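Local coordinates for protein clan CA, family C40, NlpC/P60 superfamily cysteine peptidase (Trichomonas vaginalis, PDB 6BIO) that probably acts as a cysteine peptidase that cleaves peptide bonds in bacterial peptidoglycan, at residues Y46-E60 / V66-L80. Residues are numbered along the deposited sequence; the frame is centred on the assembly and turned at random.
Sequences YWLYFDYYVHILGYE and VRIGTEDCWISKDSL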
ATOM      1  N   TYR A  46      11.636 -11.912  -2.724  1.00  8.70           N
ATOM      2  CA  TYR A  46      11.329 -11.465  -1.372  1.00  7.66           C
ATOM      3  C   TYR A  46      10.137 -12.324  -0.934  1.00  7.75           C
ATOM      4  O   TYR A  46       9.879 -13.368  -1.530  1.00  8.45           O
ATOM      5  CB  TYR A  46      11.085  -9.931  -1.315  1.00  7.29           C
ATOM      6  CG  TYR A  46      10.219  -9.343  -2.423  1.00  7.12           C
ATOM      7  CD1 TYR A  46       8.852  -9.602  -2.497  1.00  6.98           C
ATOM      8  CD2 TYR A  46      10.798  -8.532  -3.412  1.00  7.64           C
ATOM      9  CE1 TYR A  46       8.088  -9.042  -3.507  1.00  7.36           C
ATOM     10  CE2 TYR A  46      10.035  -7.991  -4.437  1.00  6.98           C
ATOM     11  CZ  TYR A  46       8.687  -8.268  -4.494  1.00  7.21           C
ATOM     12  OH  TYR A  46       7.842  -7.792  -5.476  1.00  8.54           O
ATOM     13  N   TRP A  47       9.411 -11.888   0.091  1.00  7.51           N
ATOM     14  CA  TRP A  47       8.185 -12.497   0.546  1.00  7.01           C
ATOM     15  C   TRP A  47       7.105 -11.433   0.612  1.00  6.40           C
ATOM     16  O   TRP A  47       7.376 -10.237   0.645  1.00  6.75           O
ATOM     17  CB  TRP A  47       8.349 -13.054   1.964  1.00  8.40           C
ATOM     18  CG  TRP A  47       9.287 -14.228   2.106  1.00  8.99           C
ATOM     19  CD1 TRP A  47       8.915 -15.538   2.318  1.00 10.57           C
ATOM     20  CD2 TRP A  47      10.717 -14.233   2.107  1.00 10.09           C
ATOM     21  NE1 TRP A  47      10.017 -16.345   2.462  1.00 11.53           N
ATOM     22  CE2 TRP A  47      11.140 -15.577   2.338  1.00 11.09           C
ATOM     23  CE3 TRP A  47      11.687 -13.245   1.955  1.00 10.23           C
ATOM     24  CZ2 TRP A  47      12.501 -15.945   2.388  1.00 12.35           C
ATOM     25  CZ3 TRP A  47      13.045 -13.619   2.021  1.00 12.46           C
ATOM     26  CH2 TRP A  47      13.426 -14.953   2.227  1.00 12.78           C
ATOM     27  N   LEU A  48       5.858 -11.888   0.642  1.00  6.05           N
ATOM     28  CA  LEU A  48       4.747 -11.037   1.049  1.00  6.53           C
ATOM     29  C   LEU A  48       4.087 -11.650   2.278  1.00  6.03           C
ATOM     30  O   LEU A  48       4.355 -12.801   2.614  1.00  7.60           O
ATOM     31  CB  LEU A  48       3.727 -10.806  -0.072  1.00  7.17           C
ATOM     32  CG  LEU A  48       4.243 -10.011  -1.254  1.00  8.14           C
ATOM     33  CD1 LEU A  48       3.165  -9.953  -2.325  1.00  9.14           C
ATOM     34  CD2 LEU A  48       4.721  -8.627  -0.858  1.00  7.87           C
ATOM     35  N   TYR A  49       3.249 -10.855   2.971  1.00  5.89           N
ATOM     36  CA  TYR A  49       2.897 -11.138   4.367  1.00  6.42           C
ATOM     37  C   TYR A  49       1.392 -11.131   4.624  1.00  7.06           C
ATOM     38  O   TYR A  49       0.618 -10.463   3.938  1.00  6.91           O
ATOM     39  CB  TYR A  49       3.636 -10.167   5.311  1.00  6.71           C
ATOM     40  CG  TYR A  49       5.119 -10.307   5.155  1.00  6.30           C
ATOM     41  CD1 TYR A  49       5.793 -11.366   5.725  1.00  7.08           C
ATOM     42  CD2 TYR A  49       5.832  -9.456   4.316  1.00  6.48           C
ATOM     43  CE1 TYR A  49       7.151 -11.533   5.565  1.00  7.14           C
ATOM     44  CE2 TYR A  49       7.160  -9.634   4.108  1.00  6.87           C
ATOM     45  CZ  TYR A  49       7.834 -10.673   4.728  1.00  6.80           C
ATOM     46  OH  TYR A  49       9.195 -10.850   4.524  1.00  7.45           O
ATOM     47  N   PHE A  50       1.022 -11.864   5.671  1.00  7.18           N
ATOM     48  CA  PHE A  50      -0.360 -11.994   6.092  1.00  6.25           C
ATOM     49  C   PHE A  50      -1.042 -10.641   6.208  1.00  6.52           C
ATOM     50  O   PHE A  50      -0.488  -9.690   6.772  1.00  6.66           O
ATOM     51  CB  PHE A  50      -0.360 -12.691   7.453  1.00  7.35           C
ATOM     52  CG  PHE A  50      -1.719 -12.837   8.052  1.00  7.73           C
ATOM     53  CD1 PHE A  50      -2.660 -13.696   7.509  1.00  7.56           C
ATOM     54  CD2 PHE A  50      -2.062 -12.048   9.123  1.00  7.29           C
ATOM     55  CE1 PHE A  50      -3.913 -13.750   8.072  1.00  8.02           C
ATOM     56  CE2 PHE A  50      -3.331 -12.147   9.719  1.00  8.00           C
ATOM     57  CZ  PHE A  50      -4.249 -12.970   9.180  1.00  7.93           C
ATOM     58  N   ASP A  51      -2.262 -10.548   5.671  1.00  6.17           N
ATOM     59  CA  ASP A  51      -3.141  -9.392   5.779  1.00  6.26           C
ATOM     60  C   ASP A  51      -2.699  -8.202   4.944  1.00  5.71           C
ATOM     61  O   ASP A  51      -3.299  -7.146   5.063  1.00  6.82           O
ATOM     62  CB  ASP A  51      -3.418  -9.017   7.231  1.00  6.95           C
ATOM     63  CG  ASP A  51      -4.706  -8.243   7.422  1.00  8.14           C
ATOM     64  OD1 ASP A  51      -5.743  -8.667   6.878  1.00  8.88           O
ATOM     65  OD2 ASP A  51      -4.704  -7.248   8.161  1.00  8.88           O
ATOM     66  N   TYR A  52      -1.699  -8.372   4.077  1.00  5.30           N
ATOM     67  CA  TYR A  52      -1.431  -7.375   3.056  1.00  5.02           C
ATOM     68  C   TYR A  52      -2.527  -7.417   1.998  1.00  5.38           C
ATOM     69  O   TYR A  52      -3.101  -8.465   1.702  1.00  6.82           O
ATOM     70  CB  TYR A  52      -0.066  -7.639   2.395  1.00  5.94           C
ATOM     71  CG  TYR A  52       1.167  -7.146   3.160  1.00  5.75           C
ATOM     72  CD1 TYR A  52       1.101  -6.787   4.507  1.00  5.74           C
ATOM     73  CD2 TYR A  52       2.402  -7.035   2.518  1.00  5.92           C
ATOM     74  CE1 TYR A  52       2.219  -6.352   5.178  1.00  5.68           C
ATOM     75  CE2 TYR A  52       3.511  -6.595   3.197  1.00  5.85           C
ATOM     76  CZ  TYR A  52       3.425  -6.250   4.519  1.00  5.96           C
ATOM     77  OH  TYR A  52       4.535  -5.814   5.190  1.00  6.63           O
ATOM     78  N   TYR A  53      -2.778  -6.252   1.406  1.00  5.74           N
ATOM     79  CA  TYR A  53      -3.717  -6.107   0.300  1.00  5.73           C
ATOM     80  C   TYR A  53      -2.953  -5.963  -1.018  1.00  5.54           C
ATOM     81  O   TYR A  53      -1.919  -5.286  -1.090  1.00  5.16           O
ATOM     82  CB  TYR A  53      -4.622  -4.890   0.537  1.00  6.18           C
ATOM     83  CG  TYR A  53      -5.411  -4.879   1.829  1.00  6.64           C
ATOM     84  CD1 TYR A  53      -5.679  -6.017   2.534  1.00  6.97           C
ATOM     85  CD2 TYR A  53      -5.868  -3.683   2.320  1.00  7.39           C
ATOM     86  CE1 TYR A  53      -6.410  -5.964   3.720  1.00  7.44           C
ATOM     87  CE2 TYR A  53      -6.629  -3.612   3.479  1.00  7.60           C
ATOM     88  CZ  TYR A  53      -6.881  -4.757   4.168  1.00  7.84           C
ATOM     89  OH  TYR A  53      -7.626  -4.684   5.339  1.00  8.73           O
ATOM     90  N   VAL A  54      -3.501  -6.580  -2.065  1.00  5.21           N
ATOM     91  CA  VAL A  54      -2.904  -6.542  -3.393  1.00  5.30           C
ATOM     92  C   VAL A  54      -4.010  -6.371  -4.424  1.00  5.32           C
ATOM     93  O   VAL A  54      -5.183  -6.639  -4.159  1.00  5.98           O
ATOM     94  CB  VAL A  54      -2.077  -7.811  -3.712  1.00  5.80           C
ATOM     95  CG1 VAL A  54      -0.995  -7.987  -2.692  1.00  6.59           C
ATOM     96  CG2 VAL A  54      -2.970  -9.030  -3.805  1.00  6.61           C
ATOM     97  N   HIS A  55      -3.589  -6.026  -5.649  1.00  5.29           N
ATOM     98  CA  HIS A  55      -4.388  -6.276  -6.814  1.00  5.32           C
ATOM     99  C   HIS A  55      -3.943  -7.597  -7.430  1.00  5.68           C
ATOM    100  O   HIS A  55      -2.762  -7.956  -7.389  1.00  6.80           O
ATOM    101  CB  HIS A  55      -4.198  -5.214  -7.899  1.00  6.31           C
ATOM    102  CG  HIS A  55      -4.334  -3.797  -7.420  1.00  6.17           C
ATOM    103  ND1 HIS A  55      -5.477  -3.032  -7.560  1.00  6.27           N
ATOM    104  CD2 HIS A  55      -3.425  -3.003  -6.825  1.00  5.62           C
ATOM    105  CE1 HIS A  55      -5.264  -1.839  -7.035  1.00  6.23           C
ATOM    106  NE2 HIS A  55      -4.016  -1.784  -6.611  1.00  6.12           N
ATOM    107  N   ILE A  56      -4.888  -8.321  -8.010  1.00  6.43           N
ATOM    108  CA  ILE A  56      -4.618  -9.592  -8.687  1.00  6.90           C
ATOM    109  C   ILE A  56      -4.755  -9.368 -10.174  1.00  7.15           C
ATOM    110  O   ILE A  56      -5.839  -9.029 -10.645  1.00  7.40           O
ATOM    111  CB  ILE A  56      -5.534 -10.726  -8.192  1.00  7.34           C
ATOM    112  CG1 ILE A  56      -5.415 -10.895  -6.673  1.00  7.09           C
ATOM    113  CG2 ILE A  56      -5.253 -11.982  -8.957  1.00  8.74           C
ATOM    114  CD1 ILE A  56      -6.508 -11.766  -6.116  1.00  7.77           C
ATOM    115  N   LEU A  57      -3.662  -9.565 -10.906  1.00  8.38           N
ATOM    116  CA  LEU A  57      -3.606  -9.424 -12.355  1.00  8.85           C
ATOM    117  C   LEU A  57      -4.029 -10.690 -13.079  1.00  9.32           C
ATOM    118  O   LEU A  57      -4.471 -10.614 -14.226  1.00 11.06           O
ATOM    119  CB  LEU A  57      -2.188  -9.044 -12.786  1.00 10.18           C
ATOM    120  CG  LEU A  57      -1.733  -7.629 -12.465  1.00 12.65           C
ATOM    121  CD1 LEU A  57      -0.196  -7.554 -12.363  1.00 13.80           C
ATOM    122  CD2 LEU A  57      -2.229  -6.721 -13.547  1.00 13.49           C
ATOM    123  N   GLY A  58      -3.926 -11.841 -12.430  1.00  9.39           N
ATOM    124  CA  GLY A  58      -4.294 -13.097 -13.044  1.00 10.49           C
ATOM    125  C   GLY A  58      -3.623 -14.242 -12.327  1.00 10.03           C
ATOM    126  O   GLY A  58      -2.959 -14.046 -11.314  1.00  9.44           O
ATOM    127  N   TYR A  59      -3.801 -15.433 -12.876  1.00 10.73           N
ATOM    128  CA  TYR A  59      -3.233 -16.648 -12.318  1.00 10.88           C
ATOM    129  C   TYR A  59      -2.572 -17.440 -13.441  1.00 11.89           C
ATOM    130  O   TYR A  59      -3.072 -17.469 -14.572  1.00 13.73           O
ATOM    131  CB  TYR A  59      -4.319 -17.536 -11.698  1.00 11.19           C
ATOM    132  CG  TYR A  59      -5.065 -16.899 -10.567  1.00 11.27           C
ATOM    133  CD1 TYR A  59      -6.179 -16.107 -10.784  1.00 11.39           C
ATOM    134  CD2 TYR A  59      -4.643 -17.078  -9.256  1.00 12.37           C
ATOM    135  CE1 TYR A  59      -6.880 -15.528  -9.725  1.00 12.49           C
ATOM    136  CE2 TYR A  59      -5.305 -16.509  -8.224  1.00 12.75           C
ATOM    137  CZ  TYR A  59      -6.409 -15.717  -8.442  1.00 13.18           C
ATOM    138  OH  TYR A  59      -7.088 -15.180  -7.366  1.00 15.12           O
ATOM    139  N   GLU A  60      -1.486 -18.138 -13.115  1.00 12.71           N
ATOM    140  CA  GLU A  60      -0.812 -18.999 -14.077  1.00 14.28           C
ATOM    141  C   GLU A  60       0.048 -20.001 -13.322  1.00 13.39           C
ATOM    142  O   GLU A  60       0.754 -19.628 -12.383  1.00 12.56           O
ATOM    143  CB  GLU A  60       0.095 -18.162 -15.001  1.00 17.28           C
ATOM    144  CG  GLU A  60       0.680 -18.843 -16.176  1.00 20.72           C
ATOM    145  CD  GLU A  60       1.344 -17.816 -17.122  1.00 22.51           C
ATOM    146  OE1 GLU A  60       2.423 -17.265 -16.788  1.00 21.52           O
ATOM    147  OE2 GLU A  60       0.769 -17.534 -18.204  1.00 24.95           O
ATOM    148  N   VAL A  66       0.370 -10.693  -8.626  1.00  6.82           N
ATOM    149  CA  VAL A  66      -0.170  -9.666  -7.744  1.00  6.00           C
ATOM    150  C   VAL A  66       0.610  -8.373  -7.918  1.00  6.18           C
ATOM    151  O   VAL A  66       1.759  -8.361  -8.356  1.00  6.88           O
ATOM    152  CB  VAL A  66      -0.236 -10.124  -6.255  1.00  6.34           C
ATOM    153  CG1 VAL A  66      -1.047 -11.428  -6.139  1.00  7.78           C
ATOM    154  CG2 VAL A  66       1.166 -10.332  -5.678  1.00  6.78           C
ATOM    155  N   ARG A  67      -0.025  -7.288  -7.493  1.00  6.23           N
ATOM    156  CA  ARG A  67       0.531  -5.967  -7.680  1.00  6.01           C
ATOM    157  C   ARG A  67       0.242  -5.111  -6.470  1.00  5.51           C
ATOM    158  O   ARG A  67      -0.889  -5.107  -5.951  1.00  5.97           O
ATOM    159  CB  ARG A  67      -0.063  -5.310  -8.914  1.00  6.66           C
ATOM    160  CG  ARG A  67       0.449  -3.881  -9.203  1.00  7.10           C
ATOM    161  CD  ARG A  67      -0.220  -3.340 -10.446  1.00  7.00           C
ATOM    162  NE  ARG A  67      -1.614  -3.010 -10.281  1.00  7.07           N
ATOM    163  CZ  ARG A  67      -2.050  -1.844  -9.790  1.00  6.46           C
ATOM    164  NH1 ARG A  67      -1.216  -0.966  -9.267  1.00  7.19           N
ATOM    165  NH2 ARG A  67      -3.342  -1.561  -9.831  1.00  7.42           N
ATOM    166  N   ILE A  68       1.275  -4.392  -6.028  1.00  5.70           N
ATOM    167  CA  ILE A  68       1.149  -3.359  -4.994  1.00  5.35           C
ATOM    168  C   ILE A  68       1.775  -2.102  -5.593  1.00  5.07           C
ATOM    169  O   ILE A  68       2.976  -2.067  -5.829  1.00  5.97           O
ATOM    170  CB  ILE A  68       1.842  -3.767  -3.696  1.00  5.91           C
ATOM    171  CG1 ILE A  68       1.231  -5.048  -3.133  1.00  5.91           C
ATOM    172  CG2 ILE A  68       1.793  -2.631  -2.644  1.00  5.52           C
ATOM    173  CD1 ILE A  68       2.224  -5.778  -2.226  1.00  6.10           C
ATOM    174  N   GLY A  69       0.969  -1.113  -5.918  1.00  5.43           N
ATOM    175  CA  GLY A  69       1.530   0.077  -6.555  1.00  5.84           C
ATOM    176  C   GLY A  69       2.225  -0.270  -7.855  1.00  6.74           C
ATOM    177  O   GLY A  69       1.648  -0.877  -8.753  1.00  7.11           O
ATOM    178  N   THR A  70       3.479   0.136  -7.948  1.00  7.13           N
ATOM    179  CA  THR A  70       4.270  -0.103  -9.139  1.00  8.87           C
ATOM    180  C   THR A  70       4.948  -1.462  -9.132  1.00  8.46           C
ATOM    181  O   THR A  70       5.626  -1.788 -10.101  1.00 10.19           O
ATOM    182  CB  THR A  70       5.355   0.978  -9.303  1.00 10.98           C
ATOM    183  OG1 THR A  70       6.200   0.961  -8.158  1.00 12.92           O
ATOM    184  CG2 THR A  70       4.774   2.368  -9.407  1.00 12.89           C
ATOM    185  N   GLU A  71       4.836  -2.244  -8.069  1.00  7.08           N
ATOM    186  CA  GLU A  71       5.535  -3.504  -7.923  1.00  6.77           C
ATOM    187  C   GLU A  71       4.608  -4.665  -8.246  1.00  6.81           C
ATOM    188  O   GLU A  71       3.478  -4.709  -7.767  1.00  7.19           O
ATOM    189  CB  GLU A  71       6.048  -3.638  -6.482  1.00  6.76           C
ATOM    190  CG  GLU A  71       6.939  -4.836  -6.203  1.00  7.16           C
ATOM    191  CD  GLU A  71       8.344  -4.741  -6.777  1.00  8.14           C
ATOM    192  OE1 GLU A  71       8.761  -3.617  -7.158  1.00  9.23           O
ATOM    193  OE2 GLU A  71       9.014  -5.805  -6.856  1.00  9.03           O
ATOM    194  N   ASP A  72       5.088  -5.620  -9.019  1.00  7.03           N
ATOM    195  CA  ASP A  72       4.363  -6.862  -9.267  1.00  7.33           C
ATOM    196  C   ASP A  72       5.256  -8.072  -9.016  1.00  7.63           C
ATOM    197  O   ASP A  72       6.486  -8.023  -9.171  1.00  7.97           O
ATOM    198  CB  ASP A  72       3.722  -6.904 -10.678  1.00  9.73           C
ATOM    199  CG  ASP A  72       4.749  -7.068 -11.759  1.00 11.73           C
ATOM    200  OD1 ASP A  72       5.500  -6.098 -12.022  1.00 13.93           O
ATOM    201  OD2 ASP A  72       4.846  -8.165 -12.325  1.00 13.62           O
ATOM    202  N   CYS A  73       4.616  -9.176  -8.655  1.00  7.47           N
ATOM    203  CA  CYS A  73       5.319 -10.414  -8.370  1.00  7.43           C
ATOM    204  C   CYS A  73       4.307 -11.552  -8.414  1.00  7.32           C
ATOM    205  O   CYS A  73       3.104 -11.351  -8.631  1.00  7.73           O
ATOM    206  CB  CYS A  73       6.034 -10.344  -7.015  1.00  7.91           C
ATOM    207  SG  CYS A  73       4.959 -10.173  -5.614  1.00  8.48           S
ATOM    208  N   TRP A  74       4.803 -12.758  -8.192  1.00  7.79           N
ATOM    209  CA  TRP A  74       4.002 -13.970  -8.274  1.00  7.48           C
ATOM    210  C   TRP A  74       4.133 -14.721  -6.961  1.00  7.65           C
ATOM    211  O   TRP A  74       5.251 -14.925  -6.470  1.00  8.87           O
ATOM    212  CB  TRP A  74       4.506 -14.851  -9.402  1.00  8.04           C
ATOM    213  CG  TRP A  74       4.367 -14.272 -10.765  1.00  8.64           C
ATOM    214  CD1 TRP A  74       5.202 -13.372 -11.375  1.00  9.39           C
ATOM    215  CD2 TRP A  74       3.321 -14.542 -11.714  1.00  9.09           C
ATOM    216  NE1 TRP A  74       4.744 -13.073 -12.636  1.00 10.34           N
ATOM    217  CE2 TRP A  74       3.614 -13.811 -12.879  1.00  9.99           C
ATOM    218  CE3 TRP A  74       2.188 -15.357 -11.699  1.00  9.73           C
ATOM    219  CZ2 TRP A  74       2.816 -13.866 -14.011  1.00 10.28           C
ATOM    220  CZ3 TRP A  74       1.375 -15.412 -12.832  1.00 11.27           C
ATOM    221  CH2 TRP A  74       1.683 -14.664 -13.967  1.00 10.84           C
ATOM    222  N   ILE A  75       3.001 -15.135  -6.400  1.00  7.64           N
ATOM    223  CA  ILE A  75       2.919 -15.870  -5.149  1.00  8.45           C
ATOM    224  C   ILE A  75       1.984 -17.062  -5.310  1.00  8.53           C
ATOM    225  O   ILE A  75       1.055 -17.041  -6.111  1.00  9.10           O
ATOM    226  CB  ILE A  75       2.423 -14.989  -3.946  1.00  7.62           C
ATOM    227  CG1 ILE A  75       1.037 -14.377  -4.213  1.00  8.15           C
ATOM    228  CG2 ILE A  75       3.477 -13.944  -3.639  1.00  7.14           C
ATOM    229  CD1 ILE A  75       0.524 -13.596  -3.036  1.00  7.96           C
ATOM    230  N   SER A  76       2.187 -18.104  -4.517  1.00  9.73           N
ATOM    231  CA  SER A  76       1.331 -19.281  -4.647  1.00 11.34           C
ATOM    232  C   SER A  76      -0.129 -18.885  -4.524  1.00 10.95           C
ATOM    233  O   SER A  76      -0.490 -18.140  -3.614  1.00 11.36           O
ATOM    234  CB  SER A  76       1.673 -20.251  -3.534  1.00 13.67           C
ATOM    235  OG  SER A  76       0.770 -21.337  -3.558  1.00 16.27           O
ATOM    236  N   LYS A  77      -0.979 -19.431  -5.412  1.00 10.94           N
ATOM    237  CA  LYS A  77      -2.384 -19.050  -5.411  1.00 12.08           C
ATOM    238  C   LYS A  77      -3.087 -19.401  -4.114  1.00 12.67           C
ATOM    239  O   LYS A  77      -4.111 -18.783  -3.800  1.00 13.83           O
ATOM    240  CB  LYS A  77      -3.118 -19.607  -6.625  1.00 14.27           C
ATOM    241  CG  LYS A  77      -3.330 -21.061  -6.655  1.00 17.62           C
ATOM    242  CD  LYS A  77      -4.235 -21.394  -7.867  1.00 21.67           C
ATOM    243  CE  LYS A  77      -4.178 -22.871  -8.205  1.00 24.05           C
ATOM    244  NZ  LYS A  77      -3.962 -23.765  -7.038  1.00 26.27           N
ATOM    245  N   ASP A  78      -2.575 -20.353  -3.342  1.00 12.76           N
ATOM    246  CA  ASP A  78      -3.235 -20.693  -2.088  0.53 13.85           C
ATOM    247  C   ASP A  78      -2.861 -19.768  -0.951  1.00 12.44           C
ATOM    248  O   ASP A  78      -3.361 -19.950   0.155  1.00 12.61           O
ATOM    249  CB  ASP A  78      -2.899 -22.124  -1.697  0.53 16.85           C
ATOM    250  CG  ASP A  78      -3.236 -23.086  -2.783  0.53 19.29           C
ATOM    251  OD1 ASP A  78      -4.373 -22.982  -3.272  0.53 19.62           O
ATOM    252  OD2 ASP A  78      -2.365 -23.919  -3.148  0.53 21.16           O
ATOM    253  N   SER A  79      -2.045 -18.754  -1.207  1.00 10.55           N
ATOM    254  CA  SER A  79      -1.633 -17.835  -0.149  1.00  9.13           C
ATOM    255  C   SER A  79      -2.488 -16.589  -0.030  1.00  8.58           C
ATOM    256  O   SER A  79      -2.193 -15.744   0.821  1.00  8.43           O
ATOM    257  CB  SER A  79      -0.179 -17.395  -0.333  1.00  9.68           C
ATOM    258  OG  SER A  79      -0.027 -16.494  -1.451  1.00 11.40           O
ATOM    259  N   LEU A  80      -3.517 -16.423  -0.855  1.00  8.66           N
ATOM    260  CA  LEU A  80      -4.360 -15.238  -0.807  1.00  9.63           C
ATOM    261  C   LEU A  80      -5.787 -15.645  -1.136  1.00  9.65           C
ATOM    262  O   LEU A  80      -6.042 -16.731  -1.684  1.00 10.64           O
ATOM    263  CB  LEU A  80      -3.861 -14.142  -1.744  1.00 10.02           C
ATOM    264  CG  LEU A  80      -4.164 -14.250  -3.216  1.00 11.30           C
ATOM    265  CD1 LEU A  80      -3.611 -13.039  -3.901  1.00 11.69           C
ATOM    266  CD2 LEU A  80      -3.508 -15.440  -3.862  1.00 13.05           C
TER
HETATM  267  O   HOH W   1      -7.392 -16.436  -4.837  1.00 38.57           O
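Arg67 lays its guanidinium flat on the imidazole ring of His55, the two planes 12° apart. The backbones of these residues form an antiparallel hydrogen-bonded pair. His55 N gives a nearly straight bond to Arg67 O (2.9 Å), and Arg67 N returns a more bent one to His55 O (2.8 Å).

The arginine reaches outward. Arg67 CB touches Leu57 CD1 at 4.1 Å. From there the chain runs extended through CG and CD, then bends at chi3 (72°), which turns the guanidinium back over the imidazole. Arg67 NE passes near His55 CD2 and hydrogen-bonds to Gln18. Arg67 CZ lies 3.5 Å from His55 CD2. Arg67 NH1 hydrogen-bonds to Gly69 O (2.9 Å), in the guanidinium plane, tying the group to the type II' turn of its own hairpin. Arg67 NH2 sits over the centre of the imidazole, 3.3 Å from His55 NE2, as a stack and not a hydrogen bond. The ring nitrogens of His55 hydrogen-bond to Asp119 and Asp194, which probably helps to fix the ring's rotation.

The face that carries Val54, Ile56 and Val66 makes apolar contacts. Val54 packs on Val66 and Ile68. Leu48 meets Val66, Ile68 and Cys73 with its methyl ends. Further out, Tyr46 OH donates to the anti lone pair of Glu71 OE2 (2.7 Å), an oxygen that also pairs with Lys35.

Strands 53-60 and 63-68 form a beta hairpin, and 71-76 continues the meander, consistent with a bacterial SH3-like fold. Strand 30-34 lies between 71-76 and 46-49, and strand 19-23 flanks 53-60 on its other side.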